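PDB 1JHS: nuclear import protein MOG1 from Saccharomyces cerevisiae, which binds the Ran GTPase Gsp1 and takes part in nuclear protein import and poly(A)+ mRNA export. Local coordinates for residues Val141-Ala153 with Arg164-Val176. The protein carries 1 engineered substitution. Sequence-based numbering, arbitrary orientation.
Sequences VISINVPLTKEEA and RCHAVYQLLQEMV
Ile144 and Val146 of strand 141-147 face helix 164-176, which runs nearly antiparallel to the strand (161°) with axes 9.7 Å apart at closest approach. Ile144 CD1 fits among Leu171, Leu172 and Met175, with Leu171 CD2 at 3.8 Å. With CG1 beside the backbone N (chi1 -57°), CG2 lies anti to it and rests against Val168 CG1. Val146 CG2 meets Val168 CG2 tip to tip at 3.6 Å, while CG1 covers one face of the Arg164 guanidinium, over its centre. Toward the start of the strand, Ile142 CG2 packs on Met175 CE.

Arg164 bends at chi3 (59°) and grips Glu152 side-on. NE donates to Glu152 OE2 at 3.0 Å and NH2 to Glu152 OE1 at 2.8 Å, both on syn lone pairs, with the two planes nearly coplanar. NH2 also donates to Pro147 O, from above the carbonyl plane. A water joins Glu152 OE2 to Arg164 N. Arg164 NH1 forms a salt bridge with Glu55; these bonds together should fix the guanidinium's rotation. Thr149 N donates to Glu152 OE1, and Glu152 N to Thr149 OG1 at 3.0 Å. This capping box closes the N-terminus of helix 150-157. The whole is helix 163-178 packed on the seven-stranded antiparallel sheet of the Mog1 fold, tied at one end by a buried arginine.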
ATOM      1  N   VAL A 141       6.216  -4.626   3.778  1.00  8.14           N
ATOM      2  CA  VAL A 141       4.787  -4.387   3.545  1.00  7.98           C
ATOM      3  C   VAL A 141       4.608  -2.972   2.972  1.00  8.38           C
ATOM      4  O   VAL A 141       5.030  -1.992   3.569  1.00  8.07           O
ATOM      5  CB  VAL A 141       3.941  -4.565   4.839  1.00  8.23           C
ATOM      6  CG1 VAL A 141       2.450  -4.281   4.562  1.00  8.05           C
ATOM      7  CG2 VAL A 141       4.087  -6.010   5.361  1.00  8.08           C
ATOM      8  N   ILE A 142       4.014  -2.894   1.786  1.00  8.70           N
ATOM      9  CA  ILE A 142       3.777  -1.600   1.145  1.00  8.69           C
ATOM     10  C   ILE A 142       2.277  -1.350   1.217  1.00  8.90           C
ATOM     11  O   ILE A 142       1.495  -2.210   0.775  1.00  9.08           O
ATOM     12  CB  ILE A 142       4.209  -1.598  -0.345  1.00  9.24           C
ATOM     13  CG1 ILE A 142       5.711  -1.910  -0.468  1.00  9.43           C
ATOM     14  CG2 ILE A 142       3.965  -0.205  -0.953  1.00  9.19           C
ATOM     15  CD1 ILE A 142       6.304  -1.773  -1.907  1.00 10.34           C
ATOM     16  N   SER A 143       1.866  -0.218   1.805  1.00  8.70           N
ATOM     17  CA  SER A 143       0.434   0.097   1.887  1.00  8.55           C
ATOM     18  C   SER A 143       0.159   1.432   1.207  1.00  8.29           C
ATOM     19  O   SER A 143       0.957   2.366   1.303  1.00  8.42           O
ATOM     20  CB  SER A 143      -0.080   0.135   3.350  1.00  8.40           C
ATOM     21  OG  SER A 143       0.733   0.897   4.240  1.00 10.01           O
ATOM     22  N   ILE A 144      -0.950   1.498   0.478  1.00  8.38           N
ATOM     23  CA  ILE A 144      -1.325   2.728  -0.195  1.00  7.96           C
ATOM     24  C   ILE A 144      -2.765   2.983   0.216  1.00  8.56           C
ATOM     25  O   ILE A 144      -3.652   2.196  -0.098  1.00  8.07           O
ATOM     26  CB  ILE A 144      -1.227   2.614  -1.740  1.00  7.38           C
ATOM     27  CG1 ILE A 144       0.199   2.198  -2.156  1.00  6.81           C
ATOM     28  CG2 ILE A 144      -1.602   3.997  -2.375  1.00  6.64           C
ATOM     29  CD1 ILE A 144       0.434   2.052  -3.705  1.00  6.38           C
ATOM     30  N   ASN A 145      -2.984   4.097   0.916  1.00  9.24           N
ATOM     31  CA  ASN A 145      -4.308   4.462   1.394  1.00 10.07           C
ATOM     32  C   ASN A 145      -5.057   5.308   0.369  1.00  9.78           C
ATOM     33  O   ASN A 145      -4.497   6.258  -0.172  1.00  9.08           O
ATOM     34  CB  ASN A 145      -4.183   5.236   2.700  1.00 11.97           C
ATOM     35  CG  ASN A 145      -3.375   4.497   3.702  1.00 13.86           C
ATOM     36  OD1 ASN A 145      -3.778   3.414   4.166  1.00 16.13           O
ATOM     37  ND2 ASN A 145      -2.206   5.043   4.049  1.00 15.40           N
ATOM     38  N   VAL A 146      -6.319   4.947   0.120  1.00  9.36           N
ATOM     39  CA  VAL A 146      -7.159   5.649  -0.829  1.00  9.41           C
ATOM     40  C   VAL A 146      -8.492   6.051  -0.174  1.00  9.52           C
ATOM     41  O   VAL A 146      -9.443   5.263  -0.138  1.00  9.04           O
ATOM     42  CB  VAL A 146      -7.463   4.747  -2.062  1.00  9.43           C
ATOM     43  CG1 VAL A 146      -8.043   5.594  -3.206  1.00  9.42           C
ATOM     44  CG2 VAL A 146      -6.185   3.980  -2.483  1.00  9.34           C
ATOM     45  N   PRO A 147      -8.571   7.283   0.365  1.00  9.57           N
ATOM     46  CA  PRO A 147      -9.817   7.738   1.004  1.00  9.84           C
ATOM     47  C   PRO A 147     -10.788   7.982  -0.149  1.00 10.16           C
ATOM     48  O   PRO A 147     -10.564   8.883  -0.964  1.00 10.64           O
ATOM     49  CB  PRO A 147      -9.408   9.045   1.715  1.00  9.69           C
ATOM     50  CG  PRO A 147      -7.843   8.896   1.875  1.00  9.65           C
ATOM     51  CD  PRO A 147      -7.469   8.245   0.562  1.00  9.87           C
ATOM     52  N   LEU A 148     -11.869   7.194  -0.206  1.00 10.40           N
ATOM     53  CA  LEU A 148     -12.818   7.301  -1.317  1.00 11.18           C
ATOM     54  C   LEU A 148     -13.798   8.464  -1.239  1.00 11.96           C
ATOM     55  O   LEU A 148     -14.173   8.901  -0.157  1.00 11.68           O
ATOM     56  CB  LEU A 148     -13.651   6.021  -1.456  1.00 11.00           C
ATOM     57  CG  LEU A 148     -12.936   4.674  -1.587  1.00 10.80           C
ATOM     58  CD1 LEU A 148     -13.945   3.569  -1.884  1.00 11.00           C
ATOM     59  CD2 LEU A 148     -11.900   4.774  -2.713  1.00 10.93           C
ATOM     60  N   THR A 149     -14.232   8.922  -2.412  1.00 12.75           N
ATOM     61  CA  THR A 149     -15.197  10.004  -2.484  1.00 14.13           C
ATOM     62  C   THR A 149     -16.540   9.317  -2.230  1.00 15.08           C
ATOM     63  O   THR A 149     -16.619   8.086  -2.202  1.00 14.61           O
ATOM     64  CB  THR A 149     -15.244  10.632  -3.899  1.00 13.88           C
ATOM     65  OG1 THR A 149     -15.657   9.632  -4.840  1.00 13.30           O
ATOM     66  CG2 THR A 149     -13.884  11.165  -4.322  1.00 13.35           C
ATOM     67  N   LYS A 150     -17.590  10.104  -2.026  1.00 16.89           N
ATOM     68  CA  LYS A 150     -18.922   9.532  -1.818  1.00 18.57           C
ATOM     69  C   LYS A 150     -19.294   8.680  -3.037  1.00 19.24           C
ATOM     70  O   LYS A 150     -19.857   7.587  -2.914  1.00 19.32           O
ATOM     71  CB  LYS A 150     -19.940  10.657  -1.650  1.00 19.61           C
ATOM     72  CG  LYS A 150     -21.420  10.198  -1.572  1.00 21.51           C
ATOM     73  CD  LYS A 150     -22.344  11.443  -1.522  1.00 22.91           C
ATOM     74  CE  LYS A 150     -23.785  11.118  -1.104  1.00 23.63           C
ATOM     75  NZ  LYS A 150     -24.572  12.417  -1.023  1.00 24.94           N
ATOM     76  N   GLU A 151     -18.972   9.189  -4.217  1.00 20.16           N
ATOM     77  CA  GLU A 151     -19.284   8.491  -5.462  1.00 21.32           C
ATOM     78  C   GLU A 151     -18.556   7.146  -5.565  1.00 21.06           C
ATOM     79  O   GLU A 151     -19.157   6.125  -5.927  1.00 20.67           O
ATOM     80  CB  GLU A 151     -18.904   9.372  -6.649  1.00 23.01           C
ATOM     81  CG  GLU A 151     -19.153   8.733  -7.995  1.00 25.94           C
ATOM     82  CD  GLU A 151     -20.406   9.272  -8.664  1.00 27.77           C
ATOM     83  OE1 GLU A 151     -21.419   9.494  -7.946  1.00 29.59           O
ATOM     84  OE2 GLU A 151     -20.382   9.474  -9.907  1.00 29.52           O
ATOM     85  N   GLU A 152     -17.257   7.147  -5.261  1.00 20.46           N
ATOM     86  CA  GLU A 152     -16.466   5.916  -5.317  1.00 20.26           C
ATOM     87  C   GLU A 152     -16.926   4.899  -4.269  1.00 20.87           C
ATOM     88  O   GLU A 152     -16.887   3.693  -4.513  1.00 20.74           O
ATOM     89  CB  GLU A 152     -14.972   6.233  -5.113  1.00 19.02           C
ATOM     90  CG  GLU A 152     -14.340   7.073  -6.234  1.00 17.28           C
ATOM     91  CD  GLU A 152     -12.945   7.609  -5.851  1.00 16.58           C
ATOM     92  OE1 GLU A 152     -12.706   7.820  -4.635  1.00 15.50           O
ATOM     93  OE2 GLU A 152     -12.108   7.839  -6.760  1.00 15.43           O
ATOM     94  N   ALA A 153     -17.347   5.375  -3.100  1.00 21.86           N
ATOM     95  CA  ALA A 153     -17.798   4.464  -2.054  1.00 23.21           C
ATOM     96  C   ALA A 153     -19.085   3.774  -2.493  1.00 24.38           C
ATOM     97  O   ALA A 153     -19.290   2.589  -2.214  1.00 24.24           O
ATOM     98  CB  ALA A 153     -18.007   5.219  -0.742  1.00 23.10           C
ATOM     99  N   ARG A 164     -10.101   4.865  -9.884  1.00 15.74           N
ATOM    100  CA  ARG A 164      -8.917   5.288  -9.136  1.00 14.89           C
ATOM    101  C   ARG A 164      -8.313   4.111  -8.382  1.00 14.84           C
ATOM    102  O   ARG A 164      -7.097   4.045  -8.214  1.00 14.63           O
ATOM    103  CB  ARG A 164      -9.253   6.425  -8.159  1.00 14.28           C
ATOM    104  CG  ARG A 164      -8.013   6.983  -7.456  1.00 13.45           C
ATOM    105  CD  ARG A 164      -8.260   8.364  -6.861  1.00 13.44           C
ATOM    106  NE  ARG A 164      -9.341   8.396  -5.871  1.00 12.43           N
ATOM    107  CZ  ARG A 164      -9.179   8.742  -4.594  1.00 12.51           C
ATOM    108  NH1 ARG A 164      -7.975   9.066  -4.140  1.00 11.94           N
ATOM    109  NH2 ARG A 164     -10.234   8.834  -3.791  1.00 11.70           N
ATOM    110  N   CYS A 165      -9.156   3.194  -7.910  1.00 14.79           N
ATOM    111  CA  CYS A 165      -8.644   2.005  -7.223  1.00 14.73           C
ATOM    112  C   CYS A 165      -7.859   1.145  -8.211  1.00 14.40           C
ATOM    113  O   CYS A 165      -6.844   0.544  -7.865  1.00 13.87           O
ATOM    114  CB  CYS A 165      -9.790   1.212  -6.628  1.00 15.16           C
ATOM    115  SG  CYS A 165     -10.511   2.102  -5.201  1.00 17.62           S
ATOM    116  N   HIS A 166      -8.344   1.080  -9.448  1.00 14.18           N
ATOM    117  CA  HIS A 166      -7.631   0.329 -10.478  1.00 14.35           C
ATOM    118  C   HIS A 166      -6.258   0.987 -10.706  1.00 13.46           C
ATOM    119  O   HIS A 166      -5.231   0.297 -10.904  1.00 13.19           O
ATOM    120  CB  HIS A 166      -8.450   0.336 -11.774  1.00 15.89           C
ATOM    121  CG  HIS A 166      -7.842  -0.469 -12.876  1.00 18.06           C
ATOM    122  ND1 HIS A 166      -6.722  -0.058 -13.569  1.00 19.22           N
ATOM    123  CD2 HIS A 166      -8.156  -1.695 -13.363  1.00 19.00           C
ATOM    124  CE1 HIS A 166      -6.367  -1.000 -14.432  1.00 19.53           C
ATOM    125  NE2 HIS A 166      -7.220  -2.005 -14.325  1.00 19.07           N
ATOM    126  N   ALA A 167      -6.229   2.316 -10.646  1.00 12.47           N
ATOM    127  CA  ALA A 167      -4.987   3.049 -10.859  1.00 11.65           C
ATOM    128  C   ALA A 167      -4.037   2.777  -9.687  1.00 11.14           C
ATOM    129  O   ALA A 167      -2.843   2.512  -9.890  1.00 10.94           O
ATOM    130  CB  ALA A 167      -5.275   4.534 -10.973  1.00 12.18           C
ATOM    131  N   VAL A 168      -4.571   2.830  -8.465  1.00 10.01           N
ATOM    132  CA  VAL A 168      -3.749   2.564  -7.289  1.00  9.47           C
ATOM    133  C   VAL A 168      -3.174   1.138  -7.327  1.00  9.11           C
ATOM    134  O   VAL A 168      -2.022   0.909  -6.982  1.00  8.65           O
ATOM    135  CB  VAL A 168      -4.570   2.772  -6.001  1.00  9.30           C
ATOM    136  CG1 VAL A 168      -3.828   2.186  -4.774  1.00  9.08           C
ATOM    137  CG2 VAL A 168      -4.814   4.277  -5.832  1.00  9.66           C
ATOM    138  N   TYR A 169      -3.973   0.188  -7.788  1.00  8.91           N
ATOM    139  CA  TYR A 169      -3.490  -1.185  -7.849  1.00  8.72           C
ATOM    140  C   TYR A 169      -2.378  -1.304  -8.879  1.00  8.54           C
ATOM    141  O   TYR A 169      -1.440  -2.077  -8.694  1.00  7.81           O
ATOM    142  CB  TYR A 169      -4.625  -2.151  -8.184  1.00  8.79           C
ATOM    143  CG  TYR A 169      -4.235  -3.588  -7.946  1.00  9.68           C
ATOM    144  CD1 TYR A 169      -3.915  -4.043  -6.664  1.00  9.77           C
ATOM    145  CD2 TYR A 169      -4.221  -4.509  -8.996  1.00 10.19           C
ATOM    146  CE1 TYR A 169      -3.606  -5.397  -6.436  1.00 10.41           C
ATOM    147  CE2 TYR A 169      -3.905  -5.852  -8.780  1.00 10.29           C
ATOM    148  CZ  TYR A 169      -3.609  -6.284  -7.499  1.00 10.50           C
ATOM    149  OH  TYR A 169      -3.339  -7.618  -7.289  1.00 10.42           O
ATOM    150  N   GLN A 170      -2.469  -0.550  -9.970  1.00  8.76           N
ATOM    151  CA  GLN A 170      -1.406  -0.617 -10.964  1.00  8.91           C
ATOM    152  C   GLN A 170      -0.124  -0.046 -10.340  1.00  9.05           C
ATOM    153  O   GLN A 170       0.959  -0.613 -10.481  1.00  9.25           O
ATOM    154  CB  GLN A 170      -1.761   0.183 -12.214  1.00  9.94           C
ATOM    155  CG  GLN A 170      -0.690   0.058 -13.279  1.00 11.00           C
ATOM    156  CD  GLN A 170      -1.066   0.770 -14.566  1.00 12.57           C
ATOM    157  OE1 GLN A 170      -2.259   1.000 -14.839  1.00 13.35           O
ATOM    158  NE2 GLN A 170      -0.057   1.113 -15.368  1.00 12.14           N
ATOM    159  N   LEU A 171      -0.254   1.066  -9.623  1.00  9.02           N
ATOM    160  CA  LEU A 171       0.911   1.665  -8.954  1.00  8.55           C
ATOM    161  C   LEU A 171       1.525   0.660  -7.993  1.00  8.54           C
ATOM    162  O   LEU A 171       2.736   0.456  -7.977  1.00  8.38           O
ATOM    163  CB  LEU A 171       0.493   2.925  -8.180  1.00  8.70           C
ATOM    164  CG  LEU A 171       1.483   3.475  -7.154  1.00  8.24           C
ATOM    165  CD1 LEU A 171       2.796   3.882  -7.841  1.00  9.02           C
ATOM    166  CD2 LEU A 171       0.854   4.691  -6.454  1.00  8.85           C
ATOM    167  N   LEU A 172       0.675   0.024  -7.194  1.00  8.51           N
ATOM    168  CA  LEU A 172       1.136  -0.955  -6.203  1.00  8.02           C
ATOM    169  C   LEU A 172       1.954  -2.057  -6.876  1.00  8.48           C
ATOM    170  O   LEU A 172       3.049  -2.415  -6.415  1.00  8.66           O
ATOM    171  CB  LEU A 172      -0.059  -1.567  -5.476  1.00  7.83           C
ATOM    172  CG  LEU A 172       0.301  -2.533  -4.326  1.00  7.50           C
ATOM    173  CD1 LEU A 172       0.860  -1.744  -3.117  1.00  8.00           C
ATOM    174  CD2 LEU A 172      -0.974  -3.323  -3.929  1.00  7.76           C
ATOM    175  N   GLN A 173       1.430  -2.601  -7.968  1.00  8.86           N
ATOM    176  CA  GLN A 173       2.141  -3.652  -8.671  1.00  9.25           C
ATOM    177  C   GLN A 173       3.453  -3.150  -9.273  1.00  9.31           C
ATOM    178  O   GLN A 173       4.457  -3.868  -9.266  1.00  8.72           O
ATOM    179  CB  GLN A 173       1.217  -4.297  -9.711  1.00 10.00           C
ATOM    180  CG  GLN A 173       0.103  -5.122  -9.022  1.00 12.00           C
ATOM    181  CD  GLN A 173      -0.544  -6.181  -9.900  1.00 13.15           C
ATOM    182  OE1 GLN A 173      -0.958  -5.895 -11.038  1.00 14.31           O
ATOM    183  NE2 GLN A 173      -0.655  -7.423  -9.367  1.00 13.50           N
ATOM    184  N   GLU A 174       3.460  -1.917  -9.781  1.00  9.38           N
ATOM    185  CA  GLU A 174       4.707  -1.358 -10.339  1.00  9.64           C
ATOM    186  C   GLU A 174       5.757  -1.169  -9.236  1.00  9.60           C
ATOM    187  O   GLU A 174       6.944  -1.381  -9.472  1.00  9.69           O
ATOM    188  CB  GLU A 174       4.454  -0.027 -11.056  1.00 10.00           C
ATOM    189  CG  GLU A 174       3.541  -0.166 -12.295  1.00 10.05           C
ATOM    190  CD  GLU A 174       3.555   1.065 -13.194  1.00 10.63           C
ATOM    191  OE1 GLU A 174       2.708   1.130 -14.117  1.00 10.45           O
ATOM    192  OE2 GLU A 174       4.414   1.966 -12.998  1.00 11.36           O
ATOM    193  N   MET A 175       5.324  -0.763  -8.039  1.00  9.83           N
ATOM    194  CA  MET A 175       6.251  -0.606  -6.922  1.00  9.82           C
ATOM    195  C   MET A 175       6.879  -1.950  -6.574  1.00 10.14           C
ATOM    196  O   MET A 175       8.080  -2.037  -6.255  1.00 10.72           O
ATOM    197  CB  MET A 175       5.523  -0.056  -5.692  1.00  9.67           C
ATOM    198  CG  MET A 175       5.040   1.395  -5.875  1.00  9.34           C
ATOM    199  SD  MET A 175       4.449   2.042  -4.298  1.00  9.96           S
ATOM    200  CE  MET A 175       6.020   2.248  -3.386  1.00  8.96           C
ATOM    201  N   VAL A 176       6.077  -3.005  -6.649  1.00 10.26           N
ATOM    202  CA  VAL A 176       6.582  -4.340  -6.340  1.00 10.69           C
ATOM    203  C   VAL A 176       7.553  -4.818  -7.408  1.00 11.46           C
ATOM    204  O   VAL A 176       8.625  -5.351  -7.092  1.00 11.40           O
ATOM    205  CB  VAL A 176       5.414  -5.337  -6.219  1.00 10.24           C
ATOM    206  CG1 VAL A 176       5.929  -6.798  -6.197  1.00 10.19           C
ATOM    207  CG2 VAL A 176       4.623  -5.017  -4.950  1.00  9.75           C
TER
HETATM  208  O   HOH W   1     -12.505   6.504  -9.129  1.00  9.21           O